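Phosphate-specific transport system accessory protein PhoU homolog (Pseudomonas aeruginosa, PDB 4Q25) probably takes part, as a homodimer, in regulating phosphate uptake as an accessory protein of the phosphate-specific transport system. Local coordinates at residues A[96-110]-A[200-214]. Residues are numbered along the deposited sequence; the frame is centred on the assembly and turned at random.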
loop_
_atom_site.group_PDB
_atom_site.type_symbol
_atom_site.label_atom_id
_atom_site.label_comp_id
_atom_site.label_asym_id
_atom_site.label_seq_id
_atom_site.Cartn_x
_atom_site.Cartn_y
_atom_site.Cartn_z
ATOM N N SER A 96 5.600 0.558 -11.644
ATOM C CA SER A 96 6.381 1.440 -10.819
ATOM C C SER A 96 5.655 2.754 -10.514
ATOM O O SER A 96 5.860 3.300 -9.432
ATOM C CB SER A 96 7.790 1.633 -11.358
ATOM O OG SER A 96 7.736 2.455 -12.468
ATOM N N VAL A 97 4.761 3.230 -11.386
ATOM C CA VAL A 97 3.967 4.412 -11.028
ATOM C C VAL A 97 3.035 4.152 -9.824
ATOM O O VAL A 97 2.683 5.073 -9.106
ATOM C CB VAL A 97 3.141 5.002 -12.193
ATOM C CG1 VAL A 97 4.057 5.483 -13.282
ATOM C CG2 VAL A 97 2.145 4.001 -12.749
ATOM N N ILE A 98 2.644 2.903 -9.620
ATOM C CA ILE A 98 1.891 2.510 -8.452
ATOM C C ILE A 98 2.769 2.684 -7.212
ATOM O O ILE A 98 2.330 3.290 -6.229
ATOM C CB ILE A 98 1.400 1.052 -8.514
ATOM C CG1 ILE A 98 0.554 0.789 -9.780
ATOM C CG2 ILE A 98 0.528 0.749 -7.319
ATOM C CD1 ILE A 98 0.312 -0.698 -10.034
ATOM N N ASP A 99 4.001 2.187 -7.281
ATOM C CA ASP A 99 4.972 2.386 -6.199
ATOM C C ASP A 99 5.247 3.859 -5.900
ATOM O O ASP A 99 5.267 4.254 -4.743
ATOM C CB ASP A 99 6.262 1.616 -6.457
ATOM C CG ASP A 99 6.062 0.093 -6.383
ATOM O OD1 ASP A 99 5.540 -0.430 -5.388
ATOM O OD2 ASP A 99 6.461 -0.604 -7.326
ATOM N N LEU A 100 5.386 4.677 -6.939
ATOM C CA LEU A 100 5.599 6.102 -6.749
ATOM C C LEU A 100 4.397 6.761 -6.146
ATOM O O LEU A 100 4.535 7.654 -5.330
ATOM C CB LEU A 100 5.978 6.804 -8.057
ATOM C CG LEU A 100 7.339 6.358 -8.582
ATOM C CD1 LEU A 100 7.631 7.047 -9.905
ATOM C CD2 LEU A 100 8.433 6.630 -7.555
ATOM N N GLU A 101 3.209 6.339 -6.560
ATOM C CA GLU A 101 2.012 6.874 -5.991
ATOM C C GLU A 101 1.920 6.522 -4.496
ATOM O O GLU A 101 1.610 7.356 -3.670
ATOM C CB GLU A 101 0.795 6.368 -6.747
ATOM C CG GLU A 101 -0.452 7.213 -6.522
ATOM C CD GLU A 101 -1.234 6.791 -5.288
ATOM O OE1 GLU A 101 -1.049 5.642 -4.799
ATOM O OE2 GLU A 101 -2.049 7.617 -4.804
ATOM N N ARG A 102 2.184 5.270 -4.154
ATOM C CA ARG A 102 2.125 4.849 -2.759
ATOM C C ARG A 102 3.202 5.538 -1.916
ATOM O O ARG A 102 2.974 5.819 -0.763
ATOM C CB ARG A 102 2.256 3.344 -2.625
ATOM C CG ARG A 102 1.130 2.538 -3.234
ATOM C CD ARG A 102 -0.186 2.729 -2.518
ATOM N NE ARG A 102 -1.208 3.227 -3.460
ATOM C CZ ARG A 102 -2.006 2.457 -4.200
ATOM N NH1 ARG A 102 -1.934 1.150 -4.118
ATOM N NH2 ARG A 102 -2.875 3.001 -5.038
ATOM N N ILE A 103 4.360 5.829 -2.500
ATOM C CA ILE A 103 5.378 6.601 -1.800
ATOM C C ILE A 103 4.869 8.017 -1.489
ATOM O O ILE A 103 5.087 8.522 -0.387
ATOM C CB ILE A 103 6.676 6.651 -2.599
ATOM C CG1 ILE A 103 7.342 5.295 -2.579
ATOM C CG2 ILE A 103 7.636 7.685 -2.058
ATOM C CD1 ILE A 103 8.468 5.146 -3.604
ATOM N N GLY A 104 4.223 8.650 -2.470
ATOM C CA GLY A 104 3.647 9.985 -2.318
ATOM C C GLY A 104 2.531 10.014 -1.286
ATOM O O GLY A 104 2.432 10.951 -0.470
ATOM N N ASP A 105 1.693 8.986 -1.290
ATOM C CA ASP A 105 0.671 8.889 -0.280
ATOM C C ASP A 105 1.253 8.716 1.145
ATOM O O ASP A 105 0.762 9.323 2.078
ATOM C CB ASP A 105 -0.300 7.751 -0.579
ATOM C CG ASP A 105 -1.466 7.733 0.394
ATOM O OD1 ASP A 105 -2.192 8.765 0.538
ATOM O OD2 ASP A 105 -1.636 6.686 1.040
ATOM N N GLU A 106 2.295 7.895 1.299
ATOM C CA GLU A 106 2.917 7.732 2.596
ATOM C C GLU A 106 3.579 9.043 3.048
ATOM O O GLU A 106 3.537 9.365 4.206
ATOM C CB GLU A 106 3.954 6.602 2.586
ATOM C CG GLU A 106 3.386 5.209 2.354
ATOM C CD GLU A 106 2.445 4.736 3.452
ATOM O OE1 GLU A 106 1.671 3.788 3.182
ATOM O OE2 GLU A 106 2.460 5.289 4.579
ATOM N N ALA A 107 4.212 9.757 2.120
ATOM C CA ALA A 107 4.816 11.032 2.419
ATOM C C ALA A 107 3.769 11.935 3.013
ATOM O O ALA A 107 4.031 12.693 3.947
ATOM C CB ALA A 107 5.381 11.679 1.173
ATOM N N SER A 108 2.585 11.861 2.435
ATOM C CA SER A 108 1.503 12.742 2.778
ATOM C C SER A 108 0.942 12.381 4.168
ATOM O O SER A 108 0.568 13.285 4.930
ATOM C CB SER A 108 0.445 12.780 1.661
ATOM O OG SER A 108 -0.677 13.479 2.075
ATOM N N LYS A 109 0.936 11.099 4.509
ATOM C CA LYS A 109 0.657 10.687 5.890
ATOM C C LYS A 109 1.692 11.200 6.911
ATOM O O LYS A 109 1.317 11.580 8.023
ATOM C CB LYS A 109 0.542 9.182 6.031
ATOM C CG LYS A 109 -0.590 8.567 5.223
ATOM C CD LYS A 109 -0.633 7.060 5.461
ATOM C CE LYS A 109 -1.284 6.312 4.309
ATOM N NZ LYS A 109 -2.578 6.928 3.952
ATOM N N VAL A 110 2.976 11.202 6.529
ATOM C CA VAL A 110 4.051 11.746 7.382
ATOM C C VAL A 110 3.755 13.215 7.635
ATOM O O VAL A 110 3.787 13.656 8.770
ATOM C CB VAL A 110 5.457 11.555 6.762
ATOM C CG1 VAL A 110 6.548 12.272 7.555
ATOM C CG2 VAL A 110 5.771 10.078 6.719
ATOM N N SER A 200 5.218 4.617 7.893
ATOM C CA SER A 200 5.194 5.199 6.551
ATOM C C SER A 200 6.596 5.325 5.898
ATOM O O SER A 200 6.763 5.111 4.707
ATOM C CB SER A 200 4.523 6.589 6.580
ATOM O OG SER A 200 3.127 6.521 6.916
ATOM N N LEU A 201 7.607 5.721 6.654
ATOM C CA LEU A 201 8.953 5.770 6.060
ATOM C C LEU A 201 9.449 4.340 5.661
ATOM O O LEU A 201 10.046 4.145 4.621
ATOM C CB LEU A 201 9.927 6.477 7.011
ATOM C CG LEU A 201 9.659 7.975 7.196
ATOM C CD1 LEU A 201 10.588 8.574 8.244
ATOM C CD2 LEU A 201 9.801 8.724 5.885
ATOM N N GLU A 202 9.160 3.352 6.481
ATOM C CA GLU A 202 9.509 1.983 6.183
ATOM C C GLU A 202 8.826 1.507 4.906
ATOM O O GLU A 202 9.436 0.826 4.094
ATOM C CB GLU A 202 9.125 1.060 7.332
ATOM C CG GLU A 202 9.559 -0.361 7.080
ATOM C CD GLU A 202 9.150 -1.344 8.153
ATOM O OE1 GLU A 202 9.836 -2.376 8.283
ATOM O OE2 GLU A 202 8.144 -1.109 8.846
ATOM N N ARG A 203 7.558 1.867 4.738
ATOM C CA ARG A 203 6.837 1.525 3.540
ATOM C C ARG A 203 7.412 2.236 2.329
ATOM O O ARG A 203 7.489 1.684 1.244
ATOM C CB ARG A 203 5.377 1.886 3.684
ATOM C CG ARG A 203 4.586 1.026 4.663
ATOM C CD ARG A 203 3.717 0.048 3.920
ATOM N NE ARG A 203 4.470 -1.061 3.336
ATOM C CZ ARG A 203 4.126 -1.730 2.231
ATOM N NH1 ARG A 203 3.036 -1.402 1.506
ATOM N NH2 ARG A 203 4.910 -2.722 1.825
ATOM N N ILE A 204 7.806 3.482 2.495
ATOM C CA ILE A 204 8.468 4.161 1.391
ATOM C C ILE A 204 9.721 3.371 0.915
ATOM O O ILE A 204 9.958 3.240 -0.271
ATOM C CB ILE A 204 8.781 5.594 1.769
ATOM C CG1 ILE A 204 7.465 6.373 1.836
ATOM C CG2 ILE A 204 9.730 6.244 0.765
ATOM C CD1 ILE A 204 7.608 7.755 2.423
ATOM N N GLY A 205 10.470 2.822 1.855
ATOM C CA GLY A 205 11.611 1.993 1.538
ATOM C C GLY A 205 11.221 0.666 0.926
ATOM O O GLY A 205 11.905 0.193 0.034
ATOM N N ASP A 206 10.145 0.049 1.417
ATOM C CA ASP A 206 9.609 -1.155 0.769
ATOM C C ASP A 206 9.270 -0.881 -0.696
ATOM O O ASP A 206 9.606 -1.686 -1.542
ATOM C CB ASP A 206 8.384 -1.687 1.495
ATOM C CG ASP A 206 8.693 -2.191 2.868
ATOM O OD1 ASP A 206 9.888 -2.246 3.267
ATOM O OD2 ASP A 206 7.709 -2.491 3.570
ATOM N N HIS A 207 8.655 0.267 -1.008
ATOM C CA HIS A 207 8.318 0.587 -2.401
ATOM C C HIS A 207 9.531 0.948 -3.293
ATOM O O HIS A 207 9.541 0.687 -4.494
ATOM C CB HIS A 207 7.273 1.698 -2.468
ATOM C CG HIS A 207 5.920 1.278 -1.991
ATOM N ND1 HIS A 207 5.076 0.507 -2.753
ATOM C CD2 HIS A 207 5.251 1.557 -0.846
ATOM C CE1 HIS A 207 3.956 0.308 -2.083
ATOM N NE2 HIS A 207 4.052 0.916 -0.915
ATOM N N ALA A 208 10.532 1.582 -2.722
ATOM C CA ALA A 208 11.771 1.804 -3.443
ATOM C C ALA A 208 12.390 0.469 -3.834
ATOM O O ALA A 208 12.879 0.315 -4.934
ATOM C CB ALA A 208 12.755 2.583 -2.588
ATOM N N ARG A 209 12.358 -0.478 -2.911
ATOM C CA ARG A 209 12.832 -1.832 -3.124
ATOM C C ARG A 209 12.070 -2.503 -4.234
ATOM O O ARG A 209 12.684 -3.107 -5.096
ATOM C CB ARG A 209 12.720 -2.649 -1.839
ATOM C CG ARG A 209 13.158 -4.093 -1.935
ATOM C CD ARG A 209 11.979 -5.046 -1.870
ATOM N NE ARG A 209 11.595 -5.344 -0.496
ATOM C CZ ARG A 209 10.357 -5.250 -0.004
ATOM N NH1 ARG A 209 9.336 -4.864 -0.770
ATOM N NH2 ARG A 209 10.138 -5.547 1.279
ATOM N N ASN A 210 10.741 -2.395 -4.221
ATOM C CA ASN A 210 9.930 -2.950 -5.324
ATOM C C ASN A 210 10.321 -2.370 -6.681
ATOM O O ASN A 210 10.433 -3.112 -7.653
ATOM C CB ASN A 210 8.438 -2.734 -5.128
ATOM C CG ASN A 210 7.904 -3.393 -3.873
ATOM O OD1 ASN A 210 8.483 -4.336 -3.350
ATOM N ND2 ASN A 210 6.780 -2.901 -3.393
ATOM N N ILE A 211 10.520 -1.057 -6.753
ATOM C CA ILE A 211 10.892 -0.432 -8.020
ATOM C C ILE A 211 12.271 -0.893 -8.474
ATOM O O ILE A 211 12.540 -0.953 -9.671
ATOM C CB ILE A 211 10.902 1.085 -7.926
ATOM C CG1 ILE A 211 9.486 1.599 -7.699
ATOM C CG2 ILE A 211 11.492 1.694 -9.186
ATOM C CD1 ILE A 211 9.452 3.033 -7.220
ATOM N N ALA A 212 13.136 -1.203 -7.510
ATOM C CA ALA A 212 14.464 -1.726 -7.805
ATOM C C ALA A 212 14.356 -3.117 -8.428
ATOM O O ALA A 212 15.024 -3.421 -9.417
ATOM C CB ALA A 212 15.326 -1.759 -6.545
ATOM N N GLU A 213 13.487 -3.934 -7.852
ATOM C CA GLU A 213 13.281 -5.295 -8.302
ATOM C C GLU A 213 12.689 -5.317 -9.709
ATOM O O GLU A 213 12.974 -6.225 -10.503
ATOM C CB GLU A 213 12.425 -6.068 -7.301
ATOM C CG GLU A 213 13.242 -6.549 -6.103
ATOM C CD GLU A 213 12.415 -7.077 -4.923
ATOM O OE1 GLU A 213 11.187 -6.847 -4.807
ATOM O OE2 GLU A 213 13.019 -7.734 -4.061
ATOM N N LEU A 214 11.912 -4.291 -10.037
ATOM C CA LEU A 214 11.372 -4.153 -11.382
ATOM C C LEU A 214 12.485 -3.826 -12.371
ATOM O O LEU A 214 12.432 -4.243 -13.526
ATOM C CB LEU A 214 10.285 -3.079 -11.436
ATOM C CG LEU A 214 8.992 -3.434 -10.700
ATOM C CD1 LEU A 214 8.106 -2.218 -10.485
ATOM C CD2 LEU A 214 8.210 -4.485 -11.452
#
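Asp99 and His207 meet where segments 96-110 and 200-214, from the two PhoU family regions of this all-helical bundle, pack side by side as antiparallel parts of helices 84-120 and 188-220, their axes 9.0 Å apart. Asp99 enters as a knob into the hole formed by His207, Asn210, Ile211 and Leu214. Its CB lies 3.5 Å from Ile211 CG1, and CG, placed beside the backbone N (chi1 -68°), carries the carboxylate across to the imidazole. OD1 accepts the N-H of His207 ND1 through its anti lone pair at 2.8 Å, almost straight (176°) and in the ring plane, and takes a second, weak bond from Asn210 ND2; OD2 rests against Asn210 CB and Leu214 CD1. Arg102 CB sits over one face of the ring, displaced toward its rim, in a CH-pi contact 3.7 Å from the centroid, so the imidazole is held at both edge and face. Ile103 fits as a knob among Ile204, His207, Ala208 and Ile211, and also reaches Val33 and Val141. Farther along, the bent chain of Glu106 passes Ile204 CG1 with its CB, and its OE2 accepts the hydroxyl of Ser200 OG at 2.7 Å, nearly in line with its own C-O bond.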